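457aa long hypothetical protein (Pyrococcus horikoshii, PDB 2CSU) is of unknown function but joins a Rossmann-type CoA-binding-like domain to two domains of the succinyl-CoA ligase family. Local coordinates at residues Arg292-Ala297 and Gly317-Thr322; Arg284-Pro289 and Tyr442-Gln447; Ala321-Lys326 and Pro367-Leu372; Leu407-Ala412 and Glu435-Ala440. All blocks are in the same frame, centred on the assembly; numbering follows the deposited sequence.

Interaction 1. Residues Arg292-Ala297 and Gly317-Thr322; sequences RGNKVA and GLKLAT
V296, N294 and K319 carry the pairing of two parallel strands, 295-300 and 319-320, the first and last elements of a beta-alpha-beta unit that runs through helix 303-314. V296 holds the neighbouring strand through its backbone: V296 N donates to K319 O at 2.9 Å, and V296 O receives A321 N at 3.0 Å in an almost straight bond of 174°. Two residues before V296, N294 O accepts from K319 N at 3.3 Å. The branched side chain of V296, well suited to a buried strand, sends CG2 to within 4.2 Å of L318 CD1, while M371 and I373 of strand 371-377 also pack on it. N294 has its CG wedged between the backbone N and the carbonyl carbon (chi1 73°). Its side chain lies beside that of K319, pointing the same way, with ND2 3.8 Å from CG of K319; a water bridges ND2 and G317 O, its bond to ND2 being weak. K295, bent at chi2 and chi4, folds back so that its NZ donates to OD1 of N294 at 2.9 Å. Direct strand-to-strand bonding is thus confined to the backbone and fixes the register, whereas the lysines meet through aliphatic stems, CD of K295 4.0 Å from CB of K319.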
# COMPACT_ATOMS: atom_id res chain seq x y z
N ARG A 292 0.70 -20.24 -20.36
CA ARG A 292 0.05 -21.01 -21.41
C ARG A 292 -1.35 -21.46 -20.98
O ARG A 292 -2.08 -22.11 -21.71
CB ARG A 292 0.90 -22.25 -21.71
CG ARG A 292 2.30 -21.94 -22.24
CD ARG A 292 2.91 -23.16 -22.95
NE ARG A 292 3.37 -24.16 -21.97
CZ ARG A 292 2.52 -25.14 -21.63
NH1 ARG A 292 1.31 -25.19 -22.15
NH2 ARG A 292 2.91 -26.10 -20.78
N GLY A 293 -1.73 -21.07 -19.76
CA GLY A 293 -3.03 -21.42 -19.25
C GLY A 293 -3.36 -20.56 -18.04
O GLY A 293 -2.59 -19.66 -17.70
N ASN A 294 -4.49 -20.83 -17.39
CA ASN A 294 -4.88 -20.04 -16.24
C ASN A 294 -4.88 -20.85 -14.94
O ASN A 294 -5.54 -20.47 -13.97
CB ASN A 294 -6.29 -19.47 -16.45
CG ASN A 294 -7.37 -20.54 -16.34
OD1 ASN A 294 -7.18 -21.67 -16.79
ND2 ASN A 294 -8.50 -20.18 -15.75
N LYS A 295 -4.15 -21.96 -14.92
CA LYS A 295 -4.09 -22.80 -13.72
C LYS A 295 -2.86 -22.40 -12.91
O LYS A 295 -1.72 -22.60 -13.33
CB LYS A 295 -4.03 -24.28 -14.12
CG LYS A 295 -5.27 -24.76 -14.87
CD LYS A 295 -6.54 -24.61 -14.03
CE LYS A 295 -7.79 -25.07 -14.78
NZ LYS A 295 -8.05 -24.27 -16.01
N VAL A 296 -3.11 -21.85 -11.73
CA VAL A 296 -2.02 -21.38 -10.90
C VAL A 296 -1.71 -22.28 -9.72
O VAL A 296 -2.59 -22.96 -9.19
CB VAL A 296 -2.35 -19.96 -10.37
CG1 VAL A 296 -1.15 -19.35 -9.67
CG2 VAL A 296 -2.81 -19.09 -11.51
N ALA A 297 -0.44 -22.28 -9.33
CA ALA A 297 -0.01 -23.05 -8.18
C ALA A 297 0.39 -22.04 -7.11
O ALA A 297 1.17 -21.11 -7.37
CB ALA A 297 1.18 -23.92 -8.53
N GLY A 317 -11.09 -14.63 -11.66
CA GLY A 317 -11.32 -15.62 -12.70
C GLY A 317 -10.21 -16.65 -12.86
O GLY A 317 -10.31 -17.54 -13.70
N LEU A 318 -9.14 -16.53 -12.09
CA LEU A 318 -8.07 -17.50 -12.19
C LEU A 318 -8.48 -18.76 -11.43
O LEU A 318 -9.26 -18.69 -10.49
CB LEU A 318 -6.77 -16.93 -11.62
CG LEU A 318 -6.04 -16.00 -12.60
CD1 LEU A 318 -4.81 -15.42 -11.95
CD2 LEU A 318 -5.66 -16.78 -13.84
N LYS A 319 -7.95 -19.90 -11.85
CA LYS A 319 -8.28 -21.15 -11.19
C LYS A 319 -7.04 -21.88 -10.67
O LYS A 319 -5.95 -21.75 -11.23
CB LYS A 319 -9.03 -22.05 -12.18
CG LYS A 319 -10.33 -21.46 -12.70
CD LYS A 319 -11.34 -21.25 -11.58
CE LYS A 319 -12.71 -20.83 -12.15
NZ LYS A 319 -13.73 -20.58 -11.09
N LEU A 320 -7.21 -22.65 -9.59
CA LEU A 320 -6.12 -23.41 -8.99
C LEU A 320 -5.89 -24.71 -9.75
O LEU A 320 -6.82 -25.43 -10.06
CB LEU A 320 -6.45 -23.74 -7.53
CG LEU A 320 -6.40 -22.58 -6.54
CD1 LEU A 320 -6.96 -23.03 -5.19
CD2 LEU A 320 -4.96 -22.10 -6.38
N ALA A 321 -4.62 -24.99 -10.05
CA ALA A 321 -4.27 -26.20 -10.78
C ALA A 321 -4.41 -27.45 -9.93
O ALA A 321 -4.48 -27.38 -8.70
CB ALA A 321 -2.84 -26.09 -11.31
N THR A 322 -4.49 -28.61 -10.59
CA THR A 322 -4.59 -29.88 -9.88
C THR A 322 -3.24 -30.53 -10.10
O THR A 322 -2.84 -30.76 -11.24
CB THR A 322 -5.68 -30.80 -10.47
OG1 THR A 322 -6.96 -30.16 -10.40
CG2 THR A 322 -5.75 -32.11 -9.69
O HOH W 1 -8.87 -17.04 -16.58

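Interaction 2. Residues Arg284-Pro289 and Tyr442-Gln447; sequences RAFSQP and YALVEQ
L444 reaches from helix 434-450 into the loop 284-289, where A285 and F286 receive it. Its CB carries the chain off the helix, and CG, set beside the backbone N (chi1 -83°), comes within 3.9 Å of A285 O. The two methyls then part. CD1, anti to CA (chi2 159°), approaches the methyl CB of A285 at 4.3 Å. CD2 lies 3.6 Å from P289 O and equally near A285 O, with CD1 of the F286 ring a little farther off. The fork of the leucine therefore sits against the A285 and P289 carbonyls, the first of which also accepts a weak bond from Q288 N. Its branched, apolar end suits a site where A285 and the F286 ring meet it, with M371 and L407 also touching CD1. This loop leads from helix 276-283 to strand 295-300, carrying the chain from one flavodoxin-like alpha/beta sheet to the next, and helix 434-450 of the second unit packs against it. The ring of F286 lies against the same helix. Q447 CB meets the ring edge near its plane, 3.4 Å from CE1 of F286, and the amide of Q447 stands nearly perpendicular to the ring, their planes 88° apart. CZ of F286 lies 3.5 Å from A443 O, which sits oblique to the ring, and 4.2 Å from CB of A443, a residue small enough to admit the ring close to the helix. L271 of strand 271-273 and P231 also touch the phenylalanine. The amides of Q447 and Q288 bond outside this contact: Q447 NE2 donates to T227 O, while Q288 pairs with V406 N and G427 O.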
# COMPACT_ATOMS: atom_id res chain seq x y z
N ARG A 284 3.60 -4.08 -14.16
CA ARG A 284 4.99 -4.47 -13.94
C ARG A 284 5.12 -5.98 -13.76
O ARG A 284 6.14 -6.50 -13.32
CB ARG A 284 5.50 -3.75 -12.69
CG ARG A 284 4.89 -4.31 -11.41
CD ARG A 284 5.77 -4.05 -10.18
NE ARG A 284 4.95 -3.92 -8.97
CZ ARG A 284 5.40 -4.53 -7.86
NH1 ARG A 284 6.54 -5.20 -7.89
NH2 ARG A 284 4.69 -4.46 -6.73
N ALA A 285 4.04 -6.69 -14.11
CA ALA A 285 4.07 -8.15 -14.04
C ALA A 285 4.58 -8.75 -15.35
O ALA A 285 4.80 -9.95 -15.47
CB ALA A 285 2.66 -8.65 -13.75
N PHE A 286 4.73 -7.88 -16.36
CA PHE A 286 5.19 -8.38 -17.65
C PHE A 286 6.72 -8.44 -17.72
O PHE A 286 7.32 -8.37 -18.78
CB PHE A 286 4.65 -7.45 -18.74
CG PHE A 286 3.16 -7.60 -18.85
CD1 PHE A 286 2.63 -8.66 -19.58
CD2 PHE A 286 2.33 -6.69 -18.23
CE1 PHE A 286 1.25 -8.79 -19.70
CE2 PHE A 286 0.95 -6.83 -18.35
CZ PHE A 286 0.40 -7.88 -19.08
N SER A 287 7.33 -8.54 -16.53
CA SER A 287 8.75 -8.87 -16.48
C SER A 287 8.94 -10.38 -16.58
O SER A 287 10.04 -10.91 -16.68
CB SER A 287 9.31 -8.36 -15.15
OG SER A 287 9.48 -9.46 -14.25
N GLN A 288 7.79 -11.09 -16.51
CA GLN A 288 7.79 -12.54 -16.63
C GLN A 288 7.12 -12.97 -17.94
O GLN A 288 6.53 -12.18 -18.66
CB GLN A 288 7.03 -13.12 -15.44
CG GLN A 288 7.69 -12.80 -14.10
CD GLN A 288 8.67 -13.90 -13.76
OE1 GLN A 288 8.40 -15.08 -13.86
NE2 GLN A 288 9.86 -13.45 -13.32
N PRO A 289 7.26 -14.27 -18.25
CA PRO A 289 6.67 -14.84 -19.45
C PRO A 289 5.14 -14.86 -19.36
O PRO A 289 4.56 -15.02 -18.30
CB PRO A 289 7.20 -16.26 -19.62
CG PRO A 289 8.38 -16.35 -18.65
CD PRO A 289 7.98 -15.31 -17.52
N TYR A 442 -3.79 -11.90 -12.96
CA TYR A 442 -4.89 -11.67 -13.89
C TYR A 442 -4.39 -10.99 -15.16
O TYR A 442 -4.77 -11.37 -16.26
CB TYR A 442 -5.97 -10.79 -13.24
CG TYR A 442 -7.00 -10.28 -14.22
CD1 TYR A 442 -8.01 -11.12 -14.71
CD2 TYR A 442 -6.95 -8.96 -14.69
CE1 TYR A 442 -8.94 -10.66 -15.65
CE2 TYR A 442 -7.87 -8.50 -15.63
CZ TYR A 442 -8.87 -9.35 -16.10
OH TYR A 442 -9.76 -8.90 -17.04
N ALA A 443 -3.54 -9.98 -15.01
CA ALA A 443 -3.03 -9.27 -16.17
C ALA A 443 -2.24 -10.18 -17.10
O ALA A 443 -2.31 -10.04 -18.32
CB ALA A 443 -2.19 -8.07 -15.74
N LEU A 444 -1.49 -11.12 -16.52
CA LEU A 444 -0.69 -12.04 -17.32
C LEU A 444 -1.55 -13.00 -18.15
O LEU A 444 -1.26 -13.27 -19.31
CB LEU A 444 0.27 -12.83 -16.41
CG LEU A 444 1.60 -12.14 -16.01
CD1 LEU A 444 2.19 -12.78 -14.75
CD2 LEU A 444 2.59 -12.24 -17.17
N VAL A 445 -2.62 -13.52 -17.55
CA VAL A 445 -3.50 -14.44 -18.28
C VAL A 445 -4.25 -13.70 -19.39
O VAL A 445 -4.29 -14.17 -20.52
CB VAL A 445 -4.50 -15.14 -17.33
CG1 VAL A 445 -5.54 -15.90 -18.13
CG2 VAL A 445 -3.77 -16.11 -16.44
N GLU A 446 -4.81 -12.54 -19.07
CA GLU A 446 -5.55 -11.76 -20.06
C GLU A 446 -4.69 -11.37 -21.26
O GLU A 446 -5.15 -11.42 -22.40
CB GLU A 446 -6.14 -10.50 -19.43
CG GLU A 446 -7.61 -10.62 -19.05
CD GLU A 446 -8.54 -10.78 -20.26
OE1 GLU A 446 -9.71 -11.17 -20.06
OE2 GLU A 446 -8.11 -10.50 -21.39
N GLN A 447 -3.44 -11.00 -21.01
CA GLN A 447 -2.61 -10.63 -22.16
C GLN A 447 -2.25 -11.85 -23.01
O GLN A 447 -2.03 -11.77 -24.22
CB GLN A 447 -1.34 -9.96 -21.62
CG GLN A 447 -0.32 -9.66 -22.72
CD GLN A 447 -0.88 -8.61 -23.66
OE1 GLN A 447 -1.99 -8.11 -23.51
NE2 GLN A 447 -0.07 -8.30 -24.68

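Interaction 3. Residues Ala321-Lys326 and Pro367-Leu372; sequences ATLEEK and PNVDML
The carboxylate of E324 has the ring of P367 over one face, with CG of P367 almost directly above CD of E324 at 3.7 Å, and the ammonium of K326 over the other. That lysine makes a weak salt bridge, its NZ 3.2 Å from OE2 of E324. Nearly perpendicular to the carboxylate stands the amide of N368: T322 O lies obliquely off one side of its plane and E324 CG obliquely off the other. These groups join two connections of the flavodoxin-like alpha/beta fold, one leading from strand 319-320 into helix 325-334, the other from helix 353-365 into strand 371-377. N368 suits its turn because its amide can donate across to a backbone carbonyl, but ND2 reaches T322 O at 3.0 Å with an N-H...O angle of only 125°, a weak bond consistent with an acceptor lying off the amide plane. E324 occupies the N-cap position of helix 325-334. D366 also links the connections: OD2 accepts from E324 N, while OD1 accepts from N368 N within its own turn. Farther along, A321, small enough for close approach, brings CB within 3.1 Å of N368 O, and the apolar pair L323-V369 follows. L323 turns inward at its tip, where L363 also packs on it. Its methyl CD2 meets CG2 of V369 at 3.9 Å.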
# COMPACT_ATOMS: atom_id res chain seq x y z
N ALA A 321 -4.62 -24.99 -10.05
CA ALA A 321 -4.27 -26.20 -10.78
C ALA A 321 -4.41 -27.45 -9.93
O ALA A 321 -4.48 -27.38 -8.70
CB ALA A 321 -2.84 -26.09 -11.31
N THR A 322 -4.49 -28.61 -10.59
CA THR A 322 -4.59 -29.88 -9.88
C THR A 322 -3.24 -30.53 -10.10
O THR A 322 -2.84 -30.76 -11.24
CB THR A 322 -5.68 -30.80 -10.47
OG1 THR A 322 -6.96 -30.16 -10.40
CG2 THR A 322 -5.75 -32.11 -9.69
N LEU A 323 -2.52 -30.79 -9.01
CA LEU A 323 -1.19 -31.37 -9.09
C LEU A 323 -1.19 -32.87 -9.38
O LEU A 323 -2.21 -33.54 -9.21
CB LEU A 323 -0.45 -31.11 -7.77
CG LEU A 323 -0.46 -29.67 -7.26
CD1 LEU A 323 0.37 -29.57 -5.99
CD2 LEU A 323 0.09 -28.73 -8.34
N GLU A 324 -0.05 -33.39 -9.82
CA GLU A 324 0.08 -34.82 -10.09
C GLU A 324 0.41 -35.52 -8.77
O GLU A 324 1.00 -34.90 -7.88
CB GLU A 324 1.18 -35.09 -11.12
CG GLU A 324 0.77 -34.75 -12.55
CD GLU A 324 1.63 -35.43 -13.60
OE1 GLU A 324 2.87 -35.30 -13.53
OE2 GLU A 324 1.06 -36.09 -14.50
N GLU A 325 0.03 -36.79 -8.64
CA GLU A 325 0.36 -37.49 -7.41
C GLU A 325 1.88 -37.53 -7.17
O GLU A 325 2.36 -37.37 -6.06
CB GLU A 325 -0.18 -38.92 -7.52
CG GLU A 325 -1.24 -39.23 -6.46
CD GLU A 325 -0.59 -39.26 -5.10
OE1 GLU A 325 -0.36 -38.20 -4.53
OE2 GLU A 325 -0.31 -40.35 -4.61
N LYS A 326 2.62 -37.79 -8.26
CA LYS A 326 4.07 -37.84 -8.15
C LYS A 326 4.63 -36.60 -7.44
O LYS A 326 5.49 -36.67 -6.57
CB LYS A 326 4.66 -37.94 -9.56
CG LYS A 326 4.20 -39.20 -10.29
CD LYS A 326 4.26 -39.04 -11.81
CE LYS A 326 3.03 -39.61 -12.52
NZ LYS A 326 2.61 -38.71 -13.59
N PRO A 367 3.22 -30.56 -14.92
CA PRO A 367 2.62 -30.20 -16.20
C PRO A 367 1.28 -29.47 -16.12
O PRO A 367 0.82 -28.93 -17.11
CB PRO A 367 2.49 -31.54 -16.91
CG PRO A 367 2.23 -32.48 -15.75
CD PRO A 367 3.26 -32.02 -14.75
N ASN A 368 0.67 -29.45 -14.94
CA ASN A 368 -0.63 -28.78 -14.80
C ASN A 368 -0.54 -27.37 -14.24
O ASN A 368 -1.55 -26.69 -14.08
CB ASN A 368 -1.57 -29.61 -13.93
CG ASN A 368 -2.00 -30.90 -14.60
OD1 ASN A 368 -2.33 -30.91 -15.78
ND2 ASN A 368 -1.99 -31.99 -13.84
N VAL A 369 0.67 -26.93 -13.92
CA VAL A 369 0.88 -25.59 -13.38
C VAL A 369 1.28 -24.65 -14.51
O VAL A 369 2.23 -24.91 -15.25
CB VAL A 369 2.00 -25.59 -12.31
CG1 VAL A 369 2.23 -24.17 -11.79
CG2 VAL A 369 1.59 -26.50 -11.14
N ASP A 370 0.53 -23.56 -14.66
CA ASP A 370 0.80 -22.58 -15.70
C ASP A 370 1.49 -21.36 -15.11
O ASP A 370 2.20 -20.62 -15.80
CB ASP A 370 -0.50 -22.16 -16.38
CG ASP A 370 -1.17 -23.30 -17.10
OD1 ASP A 370 -2.42 -23.32 -17.17
OD2 ASP A 370 -0.43 -24.18 -17.60
N MSE A 371 1.27 -21.15 -13.82
CA MSE A 371 1.83 -20.01 -13.12
C MSE A 371 2.11 -20.38 -11.66
O MSE A 371 1.38 -21.15 -11.06
CB MSE A 371 0.86 -18.83 -13.21
CG MSE A 371 1.45 -17.48 -12.84
SE MSE A 371 0.39 -16.13 -13.40
CE MSE A 371 -0.48 -15.91 -12.07
N LEU A 372 3.17 -19.81 -11.09
CA LEU A 372 3.52 -20.08 -9.71
C LEU A 372 3.53 -18.79 -8.89
O LEU A 372 4.22 -17.83 -9.23
CB LEU A 372 4.90 -20.76 -9.65
CG LEU A 372 5.49 -21.22 -8.31
CD1 LEU A 372 4.59 -22.31 -7.74
CD2 LEU A 372 6.87 -21.77 -8.48

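Interaction 4. Residues Leu407-Ala412 and Glu435-Ala440; sequences LAMFMA and EDVASA
Behind the face on which V437 meets L407, the carbonyl oxygen of E435 is gripped twice by S439, whose N and OG, each at 2.9 Å from E435 O, approach from opposite faces of the carbonyl plane. Serine suits this turn of the helix because its hydroxyl can fold back on the backbone, and OG also has a weak hydrogen bond with R316 NH2. The helix, 434-450, lies against strand 406-411 of a flavodoxin-like alpha/beta sheet and runs antiparallel to it, the short axes 174° apart and 8.6 Å at closest approach. The side chains that meet between them are apolar and buried. V437 stands at the centre, its two methyls spread along the strand: CG2 touches CB of L407 at 3.8 Å, whereas CG1, placed between the backbone N and carbonyl carbon (chi1 62°), meets CG of selenomethionine M409 at 4.1 Å. A beta-branched residue can thus serve two alternate strand positions at once. T309 of helix 303-314 packs on the same valine. A440, one turn on, keeps the helix surface low, and the leucine tip reaches it, CD1 of L407 lying 4.0 Å from CB of A440.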
# COMPACT_ATOMS: atom_id res chain seq x y z
N LEU A 407 5.23 -15.29 -9.78
CA LEU A 407 4.94 -14.09 -9.00
C LEU A 407 5.22 -14.32 -7.52
O LEU A 407 5.10 -15.42 -6.99
CB LEU A 407 3.46 -13.75 -9.21
CG LEU A 407 3.13 -13.49 -10.68
CD1 LEU A 407 1.66 -13.10 -10.89
CD2 LEU A 407 3.97 -12.37 -11.29
N ALA A 408 5.65 -13.24 -6.85
CA ALA A 408 5.94 -13.35 -5.43
C ALA A 408 5.11 -12.38 -4.60
O ALA A 408 4.79 -11.27 -5.01
CB ALA A 408 7.44 -13.08 -5.23
N MSE A 409 4.71 -12.87 -3.41
CA MSE A 409 4.10 -11.97 -2.44
C MSE A 409 4.75 -12.16 -1.07
O MSE A 409 4.53 -13.15 -0.39
CB MSE A 409 2.61 -12.30 -2.37
CG MSE A 409 1.79 -11.13 -1.80
SE MSE A 409 0.98 -11.57 -0.26
CE MSE A 409 1.73 -10.31 0.78
N PHE A 410 5.60 -11.18 -0.72
CA PHE A 410 6.37 -11.32 0.51
C PHE A 410 5.91 -10.33 1.59
O PHE A 410 5.59 -9.18 1.33
CB PHE A 410 7.84 -11.08 0.17
CG PHE A 410 8.51 -12.38 -0.16
CD1 PHE A 410 7.95 -13.22 -1.11
CD2 PHE A 410 9.68 -12.73 0.48
CE1 PHE A 410 8.57 -14.41 -1.43
CE2 PHE A 410 10.31 -13.93 0.15
CZ PHE A 410 9.76 -14.77 -0.80
N MSE A 411 5.87 -10.83 2.84
CA MSE A 411 5.46 -9.98 3.95
C MSE A 411 6.43 -10.10 5.12
O MSE A 411 6.84 -11.18 5.53
CB MSE A 411 4.06 -10.40 4.39
CG MSE A 411 2.99 -10.05 3.36
SE MSE A 411 1.36 -10.64 3.84
CE MSE A 411 1.17 -9.64 5.33
N ALA A 412 6.84 -8.93 5.66
CA ALA A 412 6.34 -7.67 5.12
C ALA A 412 7.03 -6.47 5.77
O ALA A 412 7.93 -6.61 6.59
CB ALA A 412 4.83 -7.61 5.37
N GLU A 435 -4.34 -8.93 -2.99
CA GLU A 435 -5.05 -8.38 -4.16
C GLU A 435 -4.11 -7.93 -5.26
O GLU A 435 -4.43 -8.02 -6.45
CB GLU A 435 -5.96 -7.22 -3.75
CG GLU A 435 -5.29 -6.10 -2.96
CD GLU A 435 -5.23 -6.40 -1.48
OE1 GLU A 435 -5.03 -7.59 -1.12
OE2 GLU A 435 -5.37 -5.44 -0.68
N ASP A 436 -2.93 -7.44 -4.88
CA ASP A 436 -1.95 -6.97 -5.85
C ASP A 436 -1.36 -8.10 -6.69
O ASP A 436 -1.27 -8.00 -7.91
CB ASP A 436 -0.83 -6.22 -5.13
CG ASP A 436 -1.25 -4.82 -4.68
OD1 ASP A 436 -0.39 -4.07 -4.15
OD2 ASP A 436 -2.43 -4.46 -4.85
N VAL A 437 -0.95 -9.19 -6.04
CA VAL A 437 -0.39 -10.31 -6.78
C VAL A 437 -1.50 -10.93 -7.65
O VAL A 437 -1.24 -11.37 -8.76
CB VAL A 437 0.26 -11.36 -5.80
CG1 VAL A 437 -0.78 -11.96 -4.87
CG2 VAL A 437 0.99 -12.46 -6.59
N ALA A 438 -2.73 -10.93 -7.15
CA ALA A 438 -3.86 -11.47 -7.93
C ALA A 438 -4.09 -10.63 -9.17
O ALA A 438 -4.35 -11.16 -10.25
CB ALA A 438 -5.16 -11.51 -7.07
N SER A 439 -3.99 -9.31 -9.04
CA SER A 439 -4.18 -8.44 -10.19
C SER A 439 -3.12 -8.72 -11.24
O SER A 439 -3.41 -8.73 -12.44
CB SER A 439 -4.11 -6.97 -9.78
OG SER A 439 -5.16 -6.64 -8.90
N ALA A 440 -1.89 -8.94 -10.77
CA ALA A 440 -0.78 -9.21 -11.67
C ALA A 440 -1.00 -10.52 -12.39
O ALA A 440 -0.77 -10.63 -13.59
CB ALA A 440 0.55 -9.24 -10.90

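Interactions 1, 3 and 4 all reach one mixed sheet: strand 295-300 pairs with 319-320 and 371-377, and 371-377 in turn with 406-411. Interactions 1 and 3 share A321 and T322, their centres about 9 Å apart, while interactions 3 and 4 lie about 20 Å apart at neighbouring strands. Helix 434-450 serves interactions 2 and 4, whose centres are about 13 Å apart; between them A285 CB meets A440 CB at 3.6 Å. Along the chain interactions 1, 3 and 4 are nested within the long loop closed by interaction 2. The late helix thus returns to the linking loop that precedes the sheet, joining the beginning and end of this flavodoxin-like unit.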